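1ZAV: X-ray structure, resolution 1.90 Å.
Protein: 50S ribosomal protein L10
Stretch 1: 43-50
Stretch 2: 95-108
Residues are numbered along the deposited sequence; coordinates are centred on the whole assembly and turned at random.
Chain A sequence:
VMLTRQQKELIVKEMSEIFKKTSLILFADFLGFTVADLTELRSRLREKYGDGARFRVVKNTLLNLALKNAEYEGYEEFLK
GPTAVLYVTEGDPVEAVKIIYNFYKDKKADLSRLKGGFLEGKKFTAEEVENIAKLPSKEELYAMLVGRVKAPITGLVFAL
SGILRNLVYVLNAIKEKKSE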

# COMPACT_ATOMS: atom_id res chain seq x y z
N SER A 43 14.41 3.74 30.49
CA SER A 43 13.63 2.64 31.04
C SER A 43 12.64 2.14 29.99
O SER A 43 12.47 0.94 29.81
N ARG A 44 11.99 3.07 29.29
CA ARG A 44 11.03 2.69 28.25
C ARG A 44 11.74 1.94 27.14
O ARG A 44 11.20 0.99 26.57
N LEU A 45 12.97 2.36 26.83
CA LEU A 45 13.74 1.69 25.80
C LEU A 45 14.14 0.28 26.23
O LEU A 45 13.96 -0.67 25.48
N ARG A 46 14.67 0.16 27.44
CA ARG A 46 15.12 -1.13 27.96
C ARG A 46 14.00 -2.16 28.05
O ARG A 46 14.20 -3.34 27.73
N GLU A 47 12.83 -1.72 28.49
CA GLU A 47 11.67 -2.58 28.61
C GLU A 47 11.38 -3.29 27.30
O GLU A 47 10.83 -4.39 27.28
N LYS A 48 11.76 -2.66 26.19
CA LYS A 48 11.53 -3.22 24.87
C LYS A 48 12.78 -3.78 24.21
O LYS A 48 12.70 -4.72 23.42
N TYR A 49 13.94 -3.21 24.52
CA TYR A 49 15.18 -3.67 23.89
C TYR A 49 16.21 -4.29 24.83
O TYR A 49 17.18 -4.91 24.38
N GLY A 50 16.03 -4.14 26.14
CA GLY A 50 17.03 -4.66 27.05
C GLY A 50 18.28 -3.81 26.86
O GLY A 50 18.25 -2.60 27.06
N GLU A 95 10.63 0.23 16.67
CA GLU A 95 10.02 0.49 17.97
C GLU A 95 10.74 1.56 18.81
O GLU A 95 10.12 2.25 19.62
N ALA A 96 12.05 1.71 18.63
CA ALA A 96 12.80 2.71 19.39
C ALA A 96 12.43 4.11 18.91
O ALA A 96 12.37 5.06 19.70
N VAL A 97 12.20 4.26 17.61
CA VAL A 97 11.82 5.57 17.09
C VAL A 97 10.46 5.95 17.71
O VAL A 97 10.27 7.06 18.20
N LYS A 98 9.53 5.00 17.72
CA LYS A 98 8.20 5.24 18.30
C LYS A 98 8.30 5.64 19.77
O LYS A 98 7.59 6.54 20.23
N ILE A 99 9.17 4.95 20.50
CA ILE A 99 9.35 5.23 21.92
C ILE A 99 9.83 6.66 22.18
O ILE A 99 9.29 7.35 23.04
N ILE A 100 10.84 7.12 21.45
CA ILE A 100 11.34 8.46 21.70
C ILE A 100 10.40 9.52 21.14
O ILE A 100 10.34 10.64 21.65
N TYR A 101 9.67 9.16 20.09
CA TYR A 101 8.72 10.09 19.49
C TYR A 101 7.60 10.37 20.51
O TYR A 101 7.26 11.52 20.78
N ASN A 102 7.06 9.30 21.09
CA ASN A 102 5.99 9.44 22.09
C ASN A 102 6.49 10.02 23.42
O ASN A 102 5.70 10.54 24.20
N PHE A 103 7.79 9.92 23.67
CA PHE A 103 8.34 10.46 24.91
C PHE A 103 8.38 11.97 24.80
O PHE A 103 7.97 12.68 25.73
N TYR A 104 8.88 12.48 23.68
CA TYR A 104 8.95 13.92 23.46
C TYR A 104 7.53 14.49 23.48
O TYR A 104 7.32 15.60 23.96
N LYS A 105 6.58 13.72 22.97
CA LYS A 105 5.18 14.16 22.96
C LYS A 105 4.62 14.24 24.37
O LYS A 105 3.99 15.23 24.74
N ASP A 106 4.86 13.20 25.16
CA ASP A 106 4.39 13.16 26.55
C ASP A 106 4.97 14.34 27.33
O ASP A 106 4.33 14.88 28.24
N LYS A 107 6.19 14.74 26.98
CA LYS A 107 6.85 15.84 27.66
C LYS A 107 6.52 17.18 27.02
O LYS A 107 6.98 18.23 27.47
N LYS A 108 5.71 17.14 25.96
CA LYS A 108 5.31 18.36 25.27
C LYS A 108 6.47 19.11 24.64
O LYS A 108 6.50 20.34 24.64

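Residues 43-49 and 95-106 are helical and run nearly antiparallel, with 156° between their directions and axes 9.9 Å apart at closest approach. The contact buries 480 Å², counting both sides. Arg44 and Ile99 cover the most surface, followed by Tyr49.

Arg44 points toward the second helix. Its chi1 is m and chi2 and chi3 are t, so the side chain is extended and reaches along that helix to its C-terminal end. There Arg44 NH1 donates a hydrogen bond to Asp106 OD1 at 2.8 Å, as part of a salt bridge. Asp106 is also m at chi1 and points toward the first helix. Phe103, with chi1 t, lies over one face of the guanidinium; Arg44 NH1 meets the edge of its ring, 3.8 Å from Phe103 CD1. A water links the helices further: it accepts from Arg44 NH1 at 3.0 Å and donates to Ile99 O at 2.5 Å. One neighbour is unfavourable in charge, since Arg44 NH2 is 4.0 Å from Lys107 NZ.

Ile99 is buried and points toward the first helix, with chi1 m and chi2 t. Its CG2 packs 3.8 Å from Arg44 CB and 3.8 Å from Leu45 CD2. Its CD1 lies 3.6 Å from Arg44 O and 3.7 Å from Lys48 CG. Leu45 (m, t) leaves its backbone sideways, but its end comes nearer, placing CD2 4.1 Å from Ala96 CB.

Tyr49, with chi1 m, points toward the second helix, and its hydroxyl reaches the backbone at Ala96. Its ring packs on Ala96, with Tyr49 CE2 3.7 Å from Ala96 CB. Ala96 N gives a weak hydrogen bond to Tyr49 OH at 2.9 Å. This hydroxyl is also hydrogen-bonded elsewhere in the structure. Lys48 (m, m at chi1 and chi2) and Glu95 (t, p) each point toward the other helix, and Lys48 CE lies 4.0 Å from Glu95 OE1.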

# COMPACT_ATOMS: atom_id res chain seq x y z
CB SER A 43 12.88 3.09 32.29
OG SER A 43 13.79 3.50 33.31
CB ARG A 44 10.32 3.93 27.68
CG ARG A 44 9.39 4.65 28.67
CD ARG A 44 8.56 5.74 27.98
NE ARG A 44 7.92 6.66 28.94
CZ ARG A 44 7.13 7.67 28.59
NH1 ARG A 44 6.86 7.91 27.31
NH2 ARG A 44 6.62 8.47 29.52
CB LEU A 45 14.99 2.51 25.46
CG LEU A 45 14.70 3.79 24.67
CD1 LEU A 45 15.94 4.67 24.59
CD2 LEU A 45 14.21 3.41 23.27
CB ARG A 46 15.76 -0.92 29.33
CG ARG A 46 16.26 -2.19 29.98
CD ARG A 46 16.80 -1.90 31.38
NE ARG A 46 18.02 -1.09 31.34
CZ ARG A 46 19.17 -1.49 30.81
NH1 ARG A 46 19.26 -2.69 30.26
NH2 ARG A 46 20.23 -0.69 30.84
CB GLU A 47 10.46 -1.73 29.02
CG GLU A 47 9.11 -2.37 28.80
CD GLU A 47 7.97 -1.42 29.11
OE1 GLU A 47 7.78 -1.08 30.30
OE2 GLU A 47 7.26 -1.00 28.16
CB LYS A 48 10.93 -2.15 23.94
CG LYS A 48 9.56 -1.63 24.36
CD LYS A 48 8.50 -2.71 24.26
CE LYS A 48 7.12 -2.16 24.58
NZ LYS A 48 6.07 -3.18 24.31
CB TYR A 49 15.84 -2.50 23.15
CG TYR A 49 15.14 -2.08 21.86
CD1 TYR A 49 15.55 -2.59 20.63
CD2 TYR A 49 14.07 -1.18 21.89
CE1 TYR A 49 14.91 -2.20 19.44
CE2 TYR A 49 13.42 -0.79 20.71
CZ TYR A 49 13.85 -1.30 19.49
OH TYR A 49 13.21 -0.91 18.32
CB GLU A 95 9.93 -0.81 18.78
CG GLU A 95 9.40 -0.62 20.19
CD GLU A 95 7.94 -0.20 20.23
OE1 GLU A 95 7.47 0.20 21.31
OE2 GLU A 95 7.28 -0.27 19.17
CB ALA A 96 14.31 2.49 19.24
CB VAL A 97 11.71 5.55 15.56
CG1 VAL A 97 11.36 6.95 15.04
CG2 VAL A 97 13.05 5.07 14.95
CB LYS A 98 7.33 3.99 18.19
CG LYS A 98 5.90 4.19 18.71
CD LYS A 98 5.19 2.87 18.95
CE LYS A 98 5.29 1.94 17.75
NZ LYS A 98 4.66 2.51 16.52
CB ILE A 99 10.35 4.21 22.57
CG1 ILE A 99 9.71 2.82 22.62
CG2 ILE A 99 10.72 4.65 23.99
CD1 ILE A 99 10.64 1.71 23.07
CB ILE A 100 12.77 8.65 21.13
CG1 ILE A 100 13.39 9.93 21.71
CG2 ILE A 100 12.71 8.73 19.62
CD1 ILE A 100 14.84 10.15 21.31
CB TYR A 101 8.10 9.48 18.23
CG TYR A 101 7.10 10.38 17.52
CD1 TYR A 101 7.53 11.44 16.72
CD2 TYR A 101 5.72 10.18 17.67
CE1 TYR A 101 6.61 12.28 16.08
CE2 TYR A 101 4.80 11.01 17.03
CZ TYR A 101 5.25 12.06 16.24
OH TYR A 101 4.34 12.88 15.61
CB ASN A 102 5.32 8.08 22.31
CG ASN A 102 4.51 7.62 21.11
OD1 ASN A 102 4.26 6.43 20.93
ND2 ASN A 102 4.10 8.57 20.27
CB PHE A 103 9.77 9.93 25.15
CG PHE A 103 10.40 10.44 26.42
CD1 PHE A 103 10.08 9.87 27.65
CD2 PHE A 103 11.30 11.50 26.38
CE1 PHE A 103 10.65 10.35 28.82
CE2 PHE A 103 11.87 11.99 27.54
CZ PHE A 103 11.55 11.42 28.77
CB TYR A 104 9.61 14.23 22.11
CG TYR A 104 11.12 14.40 22.20
CD1 TYR A 104 11.92 13.40 22.74
CD2 TYR A 104 11.72 15.59 21.80
CE1 TYR A 104 13.31 13.58 22.88
CE2 TYR A 104 13.10 15.78 21.93
CZ TYR A 104 13.89 14.77 22.47
OH TYR A 104 15.24 14.96 22.62
CB LYS A 105 4.33 13.20 22.12
CG LYS A 105 4.26 13.58 20.65
CD LYS A 105 3.46 12.57 19.84
CE LYS A 105 2.04 12.41 20.38
NZ LYS A 105 1.29 11.38 19.61
CB ASP A 106 4.82 11.86 27.22
CG ASP A 106 4.22 10.63 26.57
OD1 ASP A 106 4.57 9.51 26.99
OD2 ASP A 106 3.40 10.79 25.64
CB LYS A 107 8.37 15.63 27.67
CG LYS A 107 8.87 14.96 28.94
CD LYS A 107 8.10 13.68 29.23
CE LYS A 107 8.28 13.25 30.67
NZ LYS A 107 7.49 12.03 31.00
CB LYS A 108 4.57 19.28 26.25
CG LYS A 108 3.29 18.69 26.82
CD LYS A 108 2.32 18.31 25.70
CE LYS A 108 1.95 19.51 24.83
NZ LYS A 108 1.29 20.61 25.60
O HOH W 1 7.49 6.68 24.60